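Long-range contacts in carboxypeptidase D (Drosophila melanogaster, PDB 3MN8), which releases C-terminal arginine or lysine from peptides and proteins as a zinc-dependent carboxypeptidase, here represented by its first, active carboxypeptidase domain with the adjoining transthyretin-like domain: residues Asn174-Arg180 with Ser286-Phe292; Ser224-Asp228 with Ser240-Asp245. Residues are numbered along the deposited sequence.

Overall arrangement
Both contacts belong to the catalytic domain, their centres about 13 Å apart, and each reaches the inhibitor GEM. Interaction 1 is the larger and more deeply buried: a loop and the start of helix 289-296 interlock through backbone, glycine and aromatic packing, and Asn174 and Arg175 grip a carboxylate of GEM. Interaction 2 lies farther from the zinc and is smaller, pairing the end of strand 222-225 with the loop before helix 245-257 through one backbone hydrogen bond and two tyrosine rings; its Asp228 faces the guanidinium end of GEM. The two meet where Asp291 OD2 accepts a probable hydrogen bond from Asp228 N at 2.6 Å, and where Arg180 makes a cation-pi contact with Tyr227.

Interaction 1: Asn174-Arg180 with Ser286-Phe292; sequences NRDFPDR and SGGMQDF. With GEM ((2-guanidinoethylmercapto)succinic acid), chain G.
Irregular segment 174-180 locks onto 286-292, a loop entering helix 289-296, with closest register Asn174-Gly288 (CA atoms 4.4 Å apart) and Arg175-Gly287 (4.1 Å), burying 586 Å². Asn174 to Asp176 turn with psi near zero, whereas Phe177 to Asp179 run extended. Opposite them, Gly287 takes a left-handed conformation (phi 86°, psi 20°), Gly288 is extended, and 290-292 are helical. Gly287 fills the notch formed by the turn: an ideal CB would lie 2.2 Å from Arg175 O, so a side chain would clash with this backbone. The same closeness lets Phe177 N donate to Gly287 O at 2.7 Å.

The main bump is the Phe177 side chain (chi1 m), which points into a hollow lined by Met289 and Phe292. Met289 CB sits over one ring face, 3.9 Å from its centroid, in a CH-pi contact, and its SD comes within 3.8 Å of Phe177 CZ, a Met-aromatic contact. The Phe292 ring (chi1 t) is oblique to that of Phe177, with planes at 51° and centroids 5.8 Å apart; Pro178 CG reaches Phe292 CE1 at 3.7 Å. Val202 of helix 196-205 touches both phenylalanines.

Toward the zinc site the contact turns polar. Asn174 (chi1 t) divides its amide: OD1 accepts from Met289 N at 3.2 Å, while ND2 donates to GEM O14 at 2.6 Å. Arg175 NH2 reaches the same O14 at 2.8 Å and Asn174 O at 3.2 Å. This pair forms a carboxylate-binding corner of the M14 active site, consistent with recognition of a substrate's C-terminus; the amide's split role ties that corner to the 286-292 backbone.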
ATOM      1  N   ASN A 174      12.488   6.662  -5.580  1.00 30.12           N
ATOM      2  CA  ASN A 174      11.425   7.461  -4.996  1.00 16.87           C
ATOM      3  C   ASN A 174      11.500   8.873  -5.517  1.00 30.97           C
ATOM      4  O   ASN A 174      10.921   9.786  -4.927  1.00 47.16           O
ATOM      5  CB  ASN A 174      11.481   7.464  -3.474  1.00 23.16           C
ATOM      6  CG  ASN A 174      10.111   7.645  -2.837  1.00 35.91           C
ATOM      7  OD1 ASN A 174       9.071   7.435  -3.476  1.00 40.05           O
ATOM      8  ND2 ASN A 174      10.105   8.018  -1.562  1.00 33.83           N
ATOM      9  N   ARG A 175      12.241   9.058  -6.606  1.00 23.26           N
ATOM     10  CA  ARG A 175      12.149  10.294  -7.391  1.00 36.98           C
ATOM     11  C   ARG A 175      11.818  10.006  -8.851  1.00 38.68           C
ATOM     12  O   ARG A 175      11.726  10.917  -9.664  1.00 45.10           O
ATOM     13  CB  ARG A 175      13.435  11.108  -7.333  1.00 21.96           C
ATOM     14  CG  ARG A 175      13.899  11.396  -5.940  1.00 38.10           C
ATOM     15  CD  ARG A 175      12.811  12.015  -5.070  1.00 38.33           C
ATOM     16  NE  ARG A 175      13.415  12.490  -3.840  1.00 47.35           N
ATOM     17  CZ  ARG A 175      13.328  11.931  -2.639  1.00 45.24           C
ATOM     18  NH1 ARG A 175      13.977  12.497  -1.637  1.00 49.92           N
ATOM     19  NH2 ARG A 175      12.598  10.853  -2.416  1.00 54.02           N
ATOM     20  N   ASP A 176      11.621   8.734  -9.176  1.00 49.19           N
ATOM     21  CA  ASP A 176      11.599   8.320 -10.576  1.00 45.80           C
ATOM     22  C   ASP A 176      10.204   8.098 -11.164  1.00 40.76           C
ATOM     23  O   ASP A 176      10.069   7.802 -12.351  1.00 40.20           O
ATOM     24  CB  ASP A 176      12.450   7.064 -10.753  1.00 42.72           C
ATOM     25  CG  ASP A 176      12.855   6.839 -12.186  1.00 47.81           C
ATOM     26  OD1 ASP A 176      13.114   7.838 -12.882  1.00 40.73           O
ATOM     27  OD2 ASP A 176      12.920   5.666 -12.611  1.00 58.50           O
ATOM     28  N   PHE A 177       9.171   8.238 -10.337  1.00 43.38           N
ATOM     29  CA  PHE A 177       7.796   8.027 -10.789  1.00 26.31           C
ATOM     30  C   PHE A 177       7.264   9.317 -11.397  1.00 29.98           C
ATOM     31  O   PHE A 177       7.743  10.394 -11.069  1.00 45.41           O
ATOM     32  CB  PHE A 177       6.907   7.546  -9.628  1.00 23.52           C
ATOM     33  CG  PHE A 177       7.145   6.096  -9.233  1.00 33.03           C
ATOM     34  CD1 PHE A 177       8.261   5.734  -8.467  1.00 41.07           C
ATOM     35  CD2 PHE A 177       6.267   5.101  -9.628  1.00 23.09           C
ATOM     36  CE1 PHE A 177       8.487   4.410  -8.108  1.00 30.32           C
ATOM     37  CE2 PHE A 177       6.490   3.776  -9.276  1.00 28.63           C
ATOM     38  CZ  PHE A 177       7.599   3.431  -8.514  1.00 34.35           C
ATOM     39  N   PRO A 178       6.291   9.205 -12.311  1.00 29.50           N
ATOM     40  CA  PRO A 178       5.627  10.377 -12.881  1.00 26.10           C
ATOM     41  C   PRO A 178       5.035  11.285 -11.786  1.00 42.35           C
ATOM     42  O   PRO A 178       4.439  10.815 -10.805  1.00 27.23           O
ATOM     43  CB  PRO A 178       4.511   9.763 -13.732  1.00 31.35           C
ATOM     44  CG  PRO A 178       4.983   8.374 -14.057  1.00 23.10           C
ATOM     45  CD  PRO A 178       5.788   7.939 -12.878  1.00 31.64           C
ATOM     46  N   ASP A 179       5.206  12.592 -11.965  1.00 45.98           N
ATOM     47  CA  ASP A 179       4.729  13.565 -10.996  1.00 38.95           C
ATOM     48  C   ASP A 179       3.414  14.162 -11.461  1.00 44.86           C
ATOM     49  O   ASP A 179       3.259  14.495 -12.637  1.00 43.25           O
ATOM     50  CB  ASP A 179       5.761  14.672 -10.800  1.00 46.61           C
ATOM     51  CG  ASP A 179       5.447  15.552  -9.603  1.00 61.86           C
ATOM     52  OD1 ASP A 179       5.090  14.995  -8.540  1.00 64.25           O
ATOM     53  OD2 ASP A 179       5.558  16.797  -9.718  1.00 64.12           O
ATOM     54  N   ARG A 180       2.465  14.290 -10.538  1.00 47.40           N
ATOM     55  CA  ARG A 180       1.156  14.842 -10.862  1.00 49.48           C
ATOM     56  C   ARG A 180       1.302  16.273 -11.379  1.00 50.55           C
ATOM     57  O   ARG A 180       0.514  16.730 -12.202  1.00 51.26           O
ATOM     58  CB  ARG A 180       0.267  14.813  -9.628  1.00 43.33           C
ATOM     59  CG  ARG A 180       0.890  15.531  -8.475  1.00 42.98           C
ATOM     60  CD  ARG A 180       0.177  15.240  -7.192  1.00 47.95           C
ATOM     61  NE  ARG A 180       0.732  16.074  -6.136  1.00 55.89           N
ATOM     62  CZ  ARG A 180       0.278  17.283  -5.835  1.00 44.65           C
ATOM     63  NH1 ARG A 180      -0.751  17.791  -6.506  1.00 41.86           N
ATOM     64  NH2 ARG A 180       0.848  17.975  -4.859  1.00 30.14           N
ATOM     65  N   SER A 286       9.754  15.067  -5.099  1.00 46.37           N
ATOM     66  CA  SER A 286       8.933  14.841  -6.277  1.00 43.32           C
ATOM     67  C   SER A 286       9.244  13.514  -6.946  1.00 42.18           C
ATOM     68  O   SER A 286      10.376  13.031  -6.875  1.00 49.93           O
ATOM     69  CB  SER A 286       9.078  15.997  -7.258  1.00 39.72           C
ATOM     70  OG  SER A 286       8.700  17.210  -6.626  1.00 51.73           O
ATOM     71  N   GLY A 287       8.218  12.922  -7.564  1.00 32.93           N
ATOM     72  CA  GLY A 287       8.376  11.706  -8.335  1.00 21.36           C
ATOM     73  C   GLY A 287       8.275  10.460  -7.493  1.00 31.30           C
ATOM     74  O   GLY A 287       8.737   9.385  -7.884  1.00 39.64           O
ATOM     75  N   GLY A 288       7.662  10.597  -6.326  1.00 30.58           N
ATOM     76  CA  GLY A 288       7.500   9.466  -5.434  1.00 34.06           C
ATOM     77  C   GLY A 288       6.383   8.514  -5.838  1.00 33.73           C
ATOM     78  O   GLY A 288       5.449   8.874  -6.549  1.00 30.61           O
ATOM     79  N   MET A 289       6.467   7.284  -5.357  1.00 42.85           N
ATOM     80  CA  MET A 289       5.447   6.287  -5.656  1.00 39.58           C
ATOM     81  C   MET A 289       4.127   6.597  -4.939  1.00 35.28           C
ATOM     82  O   MET A 289       3.050   6.386  -5.491  1.00 35.41           O
ATOM     83  CB  MET A 289       5.959   4.901  -5.260  1.00 33.04           C
ATOM     84  CG  MET A 289       5.024   3.754  -5.574  1.00 26.07           C
ATOM     85  SD  MET A 289       5.899   2.181  -5.399  1.00 41.95           S
ATOM     86  CE  MET A 289       6.345   2.179  -3.655  1.00 29.71           C
ATOM     87  N   GLN A 290       4.225   7.103  -3.712  1.00 26.36           N
ATOM     88  CA  GLN A 290       3.050   7.388  -2.888  1.00 23.50           C
ATOM     89  C   GLN A 290       2.074   8.250  -3.654  1.00 26.42           C
ATOM     90  O   GLN A 290       0.959   7.848  -3.951  1.00 22.75           O
ATOM     91  CB  GLN A 290       3.450   8.118  -1.602  1.00 19.99           C
ATOM     92  CG  GLN A 290       2.288   8.414  -0.674  1.00 21.33           C
ATOM     93  CD  GLN A 290       2.644   9.415   0.425  1.00 31.63           C
ATOM     94  OE1 GLN A 290       3.041   9.029   1.528  1.00 39.99           O
ATOM     95  NE2 GLN A 290       2.498  10.709   0.126  1.00 19.45           N
ATOM     96  N   ASP A 291       2.500   9.460  -3.976  1.00 40.72           N
ATOM     97  CA  ASP A 291       1.596  10.391  -4.629  1.00 37.33           C
ATOM     98  C   ASP A 291       1.197   9.877  -6.005  1.00 37.49           C
ATOM     99  O   ASP A 291       0.151  10.265  -6.535  1.00 34.85           O
ATOM    100  CB  ASP A 291       2.200  11.805  -4.700  1.00 41.26           C
ATOM    101  CG  ASP A 291       2.223  12.505  -3.337  1.00 53.56           C
ATOM    102  OD1 ASP A 291       1.876  11.860  -2.319  1.00 54.49           O
ATOM    103  OD2 ASP A 291       2.583  13.702  -3.282  1.00 51.45           O
ATOM    104  N   PHE A 292       2.023   9.000  -6.576  1.00 30.22           N
ATOM    105  CA  PHE A 292       1.713   8.471  -7.896  1.00 20.61           C
ATOM    106  C   PHE A 292       0.481   7.564  -7.839  1.00 22.55           C
ATOM    107  O   PHE A 292      -0.411   7.653  -8.689  1.00 36.56           O
ATOM    108  CB  PHE A 292       2.895   7.741  -8.518  1.00 12.07           C
ATOM    109  CG  PHE A 292       2.530   6.961  -9.736  1.00 15.25           C
ATOM    110  CD1 PHE A 292       2.594   7.551 -10.985  1.00 25.37           C
ATOM    111  CD2 PHE A 292       2.094   5.642  -9.637  1.00 14.55           C
ATOM    112  CE1 PHE A 292       2.238   6.843 -12.130  1.00 28.77           C
ATOM    113  CE2 PHE A 292       1.747   4.927 -10.770  1.00 31.66           C
ATOM    114  CZ  PHE A 292       1.814   5.528 -12.019  1.00 32.69           C
TER
HETATM  115  C8  GEM G 601      11.641   9.895   2.032  1.00 57.00           C
HETATM  116  S7  GEM G 601      10.049   9.227   1.638  1.00 57.42           S
HETATM  117  C6  GEM G 601       9.147   9.658   3.099  1.00 51.59           C
HETATM  118  C5  GEM G 601       9.214  11.143   3.448  1.00 34.21           C
HETATM  119  N3  GEM G 601       8.454  11.865   2.439  1.00 36.03           N
HETATM  120  C1  GEM G 601       8.398  13.182   2.270  1.00 43.13           C
HETATM  121  N4  GEM G 601       7.657  13.702   1.300  1.00 32.44           N
HETATM  122  N2  GEM G 601       9.091  13.986   3.070  1.00 48.23           N
HETATM  123  C9  GEM G 601      12.473   9.832   0.779  1.00 64.36           C
HETATM  124  O14 GEM G 601      11.986   9.265  -0.225  1.00 32.86           O
HETATM  125  O15 GEM G 601      13.609  10.351   0.777  1.00 65.33           O
HETATM  126  C10 GEM G 601      12.324   9.184   3.212  1.00 45.92           C
HETATM  127  C11 GEM G 601      12.768   7.744   2.987  1.00 54.16           C
HETATM  128  O12 GEM G 601      12.442   6.898   3.856  1.00 39.20           O
HETATM  129  O13 GEM G 601      13.465   7.452   1.982  1.00 33.28           O

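Interaction 2: Ser224-Asp228 with Ser240-Asp245; sequences SYPYD and SLTPDD. With GEM ((2-guanidinoethylmercapto)succinic acid), chain G.
Ser240 opens the contact, and its backbone supplies the main link: Ser240 O accepts from Tyr227 N at 3.0 Å, at the closest register. The peptide between Pro226 and Tyr227 is cis, which kinks the chain just beyond strand 222-225; Tyr227 CB packs 3.7 Å from Ser240 OG, itself hydrogen-bonded to Asn229. Leu241 directs CA-CB away, yet chi1 m and chi2 t bring CD2 to the edge of the Tyr225 ring, 4.2 Å from CE2. Thr242 then sets OG1 over a face of the Tyr227 ring, 3.5 Å from CZ, and 3.6 Å from Pro226 CB. A type I turn, Thr242 to Asp245, follows, with rigid Pro243 in its second position and CD 3.7 Å from Tyr227 OH. Asp244 salt-bridges Arg376 of the transthyretin-like domain. Asp245 OD1 comes 3.3 Å from Tyr225 CE2, while OD2 pairs with Lys249.

Tyr225 (chi1 p) and Tyr227 (chi1 m) both point CA-CB toward this loop, whereas Asp228 turns away, its OD1 2.9 Å from GEM N4. Acidic Asp228 beside that guanidinium is consistent with a pocket for a basic C-terminal side chain, and the tyrosine-lined contact joins that strand end to the loop that reaches the transthyretin-like domain.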
ATOM      1  N   SER A 224       3.562   8.601   7.178  1.00 39.73           N
ATOM      2  CA  SER A 224       3.532   9.738   6.258  1.00 22.52           C
ATOM      3  C   SER A 224       2.547   9.513   5.122  1.00 29.27           C
ATOM      4  O   SER A 224       2.442   8.411   4.589  1.00 36.36           O
ATOM      5  CB  SER A 224       4.930   9.971   5.670  1.00 37.89           C
ATOM      6  OG  SER A 224       4.977  11.106   4.813  1.00 55.16           O
ATOM      7  N   TYR A 225       1.847  10.570   4.730  1.00 37.62           N
ATOM      8  CA  TYR A 225       0.788  10.473   3.730  1.00 27.62           C
ATOM      9  C   TYR A 225       0.893  11.642   2.777  1.00 31.10           C
ATOM     10  O   TYR A 225       1.569  12.628   3.086  1.00 42.04           O
ATOM     11  CB  TYR A 225      -0.581  10.500   4.419  1.00 34.82           C
ATOM     12  CG  TYR A 225      -0.754  11.649   5.394  1.00 25.62           C
ATOM     13  CD1 TYR A 225      -0.276  11.563   6.696  1.00 33.54           C
ATOM     14  CD2 TYR A 225      -1.394  12.809   5.015  1.00 28.00           C
ATOM     15  CE1 TYR A 225      -0.435  12.607   7.593  1.00 42.89           C
ATOM     16  CE2 TYR A 225      -1.560  13.860   5.903  1.00 45.74           C
ATOM     17  CZ  TYR A 225      -1.079  13.753   7.192  1.00 51.00           C
ATOM     18  OH  TYR A 225      -1.240  14.796   8.081  1.00 55.91           O
ATOM     19  N   PRO A 226       0.221  11.544   1.622  1.00 23.64           N
ATOM     20  CA  PRO A 226       0.185  12.573   0.567  1.00 30.45           C
ATOM     21  C   PRO A 226      -0.323  13.955   1.034  1.00 35.42           C
ATOM     22  O   PRO A 226      -1.041  14.067   2.041  1.00 38.33           O
ATOM     23  CB  PRO A 226      -0.786  11.980  -0.468  1.00 37.39           C
ATOM     24  CG  PRO A 226      -0.736  10.504  -0.237  1.00 45.15           C
ATOM     25  CD  PRO A 226      -0.509  10.323   1.240  1.00 32.11           C
ATOM     26  N   TYR A 227       0.059  15.010   0.318  1.00 29.53           N
ATOM     27  CA  TYR A 227       1.002  14.928  -0.781  1.00 24.78           C
ATOM     28  C   TYR A 227       2.421  15.126  -0.254  1.00 32.03           C
ATOM     29  O   TYR A 227       2.619  15.650   0.855  1.00 25.61           O
ATOM     30  CB  TYR A 227       0.712  16.026  -1.808  1.00 40.26           C
ATOM     31  CG  TYR A 227      -0.559  15.873  -2.605  1.00 37.00           C
ATOM     32  CD1 TYR A 227      -0.717  14.826  -3.512  1.00 20.61           C
ATOM     33  CD2 TYR A 227      -1.582  16.809  -2.489  1.00 36.61           C
ATOM     34  CE1 TYR A 227      -1.864  14.703  -4.263  1.00 17.31           C
ATOM     35  CE2 TYR A 227      -2.734  16.689  -3.229  1.00 35.01           C
ATOM     36  CZ  TYR A 227      -2.870  15.632  -4.114  1.00 36.50           C
ATOM     37  OH  TYR A 227      -4.017  15.506  -4.852  1.00 43.99           O
ATOM     38  N   ASP A 228       3.400  14.724  -1.066  1.00 39.25           N
ATOM     39  CA  ASP A 228       4.822  14.837  -0.731  1.00 28.46           C
ATOM     40  C   ASP A 228       5.403  16.125  -1.303  1.00 33.87           C
ATOM     41  O   ASP A 228       6.530  16.506  -0.986  1.00 41.67           O
ATOM     42  CB  ASP A 228       5.605  13.633  -1.278  1.00 37.29           C
ATOM     43  CG  ASP A 228       5.505  12.393  -0.376  1.00 52.31           C
ATOM     44  OD1 ASP A 228       5.061  12.531   0.786  1.00 52.49           O
ATOM     45  OD2 ASP A 228       5.884  11.279  -0.824  1.00 49.52           O
ATOM     46  N   SER A 240       0.891  20.127   2.357  1.00 44.38           N
ATOM     47  CA  SER A 240       0.319  20.080   1.018  1.00 29.34           C
ATOM     48  C   SER A 240      -0.738  18.975   0.989  1.00 36.26           C
ATOM     49  O   SER A 240      -0.529  17.902   0.422  1.00 35.90           O
ATOM     50  CB  SER A 240       1.406  19.820  -0.024  1.00 29.33           C
ATOM     51  OG  SER A 240       0.829  19.641  -1.303  1.00 37.46           O
ATOM     52  N   LEU A 241      -1.880  19.256   1.603  1.00 40.49           N
ATOM     53  CA  LEU A 241      -2.880  18.229   1.867  1.00 28.59           C
ATOM     54  C   LEU A 241      -3.639  17.718   0.648  1.00 36.61           C
ATOM     55  O   LEU A 241      -3.608  18.299  -0.433  1.00 37.90           O
ATOM     56  CB  LEU A 241      -3.853  18.690   2.953  1.00 28.13           C
ATOM     57  CG  LEU A 241      -3.136  19.063   4.250  1.00 39.78           C
ATOM     58  CD1 LEU A 241      -4.089  19.648   5.282  1.00 34.70           C
ATOM     59  CD2 LEU A 241      -2.409  17.845   4.805  1.00 27.66           C
ATOM     60  N   THR A 242      -4.326  16.604   0.861  1.00 51.99           N
ATOM     61  CA  THR A 242      -5.014  15.883  -0.185  1.00 37.97           C
ATOM     62  C   THR A 242      -6.513  16.070   0.003  1.00 45.71           C
ATOM     63  O   THR A 242      -6.982  16.303   1.125  1.00 48.12           O
ATOM     64  CB  THR A 242      -4.628  14.394  -0.092  1.00 43.14           C
ATOM     65  OG1 THR A 242      -3.652  14.089  -1.100  1.00 51.41           O
ATOM     66  CG2 THR A 242      -5.820  13.485  -0.253  1.00 28.97           C
ATOM     67  N   PRO A 243      -7.279  15.995  -1.094  1.00 34.68           N
ATOM     68  CA  PRO A 243      -8.731  16.089  -0.922  1.00 33.23           C
ATOM     69  C   PRO A 243      -9.203  15.059   0.101  1.00 33.99           C
ATOM     70  O   PRO A 243     -10.157  15.291   0.826  1.00 36.73           O
ATOM     71  CB  PRO A 243      -9.278  15.738  -2.315  1.00 28.77           C
ATOM     72  CG  PRO A 243      -8.165  16.030  -3.252  1.00 39.39           C
ATOM     73  CD  PRO A 243      -6.886  15.786  -2.496  1.00 39.61           C
ATOM     74  N   ASP A 244      -8.526  13.920   0.148  1.00 32.32           N
ATOM     75  CA  ASP A 244      -8.904  12.844   1.045  1.00 32.35           C
ATOM     76  C   ASP A 244      -8.102  12.863   2.335  1.00 35.56           C
ATOM     77  O   ASP A 244      -7.779  11.816   2.892  1.00 44.40           O
ATOM     78  CB  ASP A 244      -8.760  11.495   0.335  1.00 34.65           C
ATOM     79  CG  ASP A 244     -10.017  11.110  -0.444  1.00 50.08           C
ATOM     80  OD1 ASP A 244     -11.015  10.735   0.211  1.00 60.84           O
ATOM     81  OD2 ASP A 244     -10.019  11.193  -1.697  1.00 45.87           O
ATOM     82  N   ASP A 245      -7.812  14.057   2.830  1.00 32.63           N
ATOM     83  CA  ASP A 245      -6.955  14.177   4.000  1.00 43.57           C
ATOM     84  C   ASP A 245      -7.479  13.470   5.244  1.00 43.52           C
ATOM     85  O   ASP A 245      -6.716  12.823   5.956  1.00 44.29           O
ATOM     86  CB  ASP A 245      -6.670  15.633   4.344  1.00 35.64           C
ATOM     87  CG  ASP A 245      -5.477  15.764   5.242  1.00 50.43           C
ATOM     88  OD1 ASP A 245      -4.396  15.274   4.848  1.00 62.93           O
ATOM     89  OD2 ASP A 245      -5.621  16.327   6.340  1.00 55.46           O
TER
HETATM   90  C8  GEM G 601      11.641   9.895   2.032  1.00 57.00           C
HETATM   91  S7  GEM G 601      10.049   9.227   1.638  1.00 57.42           S
HETATM   92  C6  GEM G 601       9.147   9.658   3.099  1.00 51.59           C
HETATM   93  C5  GEM G 601       9.214  11.143   3.448  1.00 34.21           C
HETATM   94  N3  GEM G 601       8.454  11.865   2.439  1.00 36.03           N
HETATM   95  C1  GEM G 601       8.398  13.182   2.270  1.00 43.13           C
HETATM   96  N4  GEM G 601       7.657  13.702   1.300  1.00 32.44           N
HETATM   97  N2  GEM G 601       9.091  13.986   3.070  1.00 48.23           N
HETATM   98  C9  GEM G 601      12.473   9.832   0.779  1.00 64.36           C
HETATM   99  O14 GEM G 601      11.986   9.265  -0.225  1.00 32.86           O
HETATM  100  O15 GEM G 601      13.609  10.351   0.777  1.00 65.33           O
HETATM  101  C10 GEM G 601      12.324   9.184   3.212  1.00 45.92           C
HETATM  102  C11 GEM G 601      12.768   7.744   2.987  1.00 54.16           C
HETATM  103  O12 GEM G 601      12.442   6.898   3.856  1.00 39.20           O
HETATM  104  O13 GEM G 601      13.465   7.452   1.982  1.00 33.28           O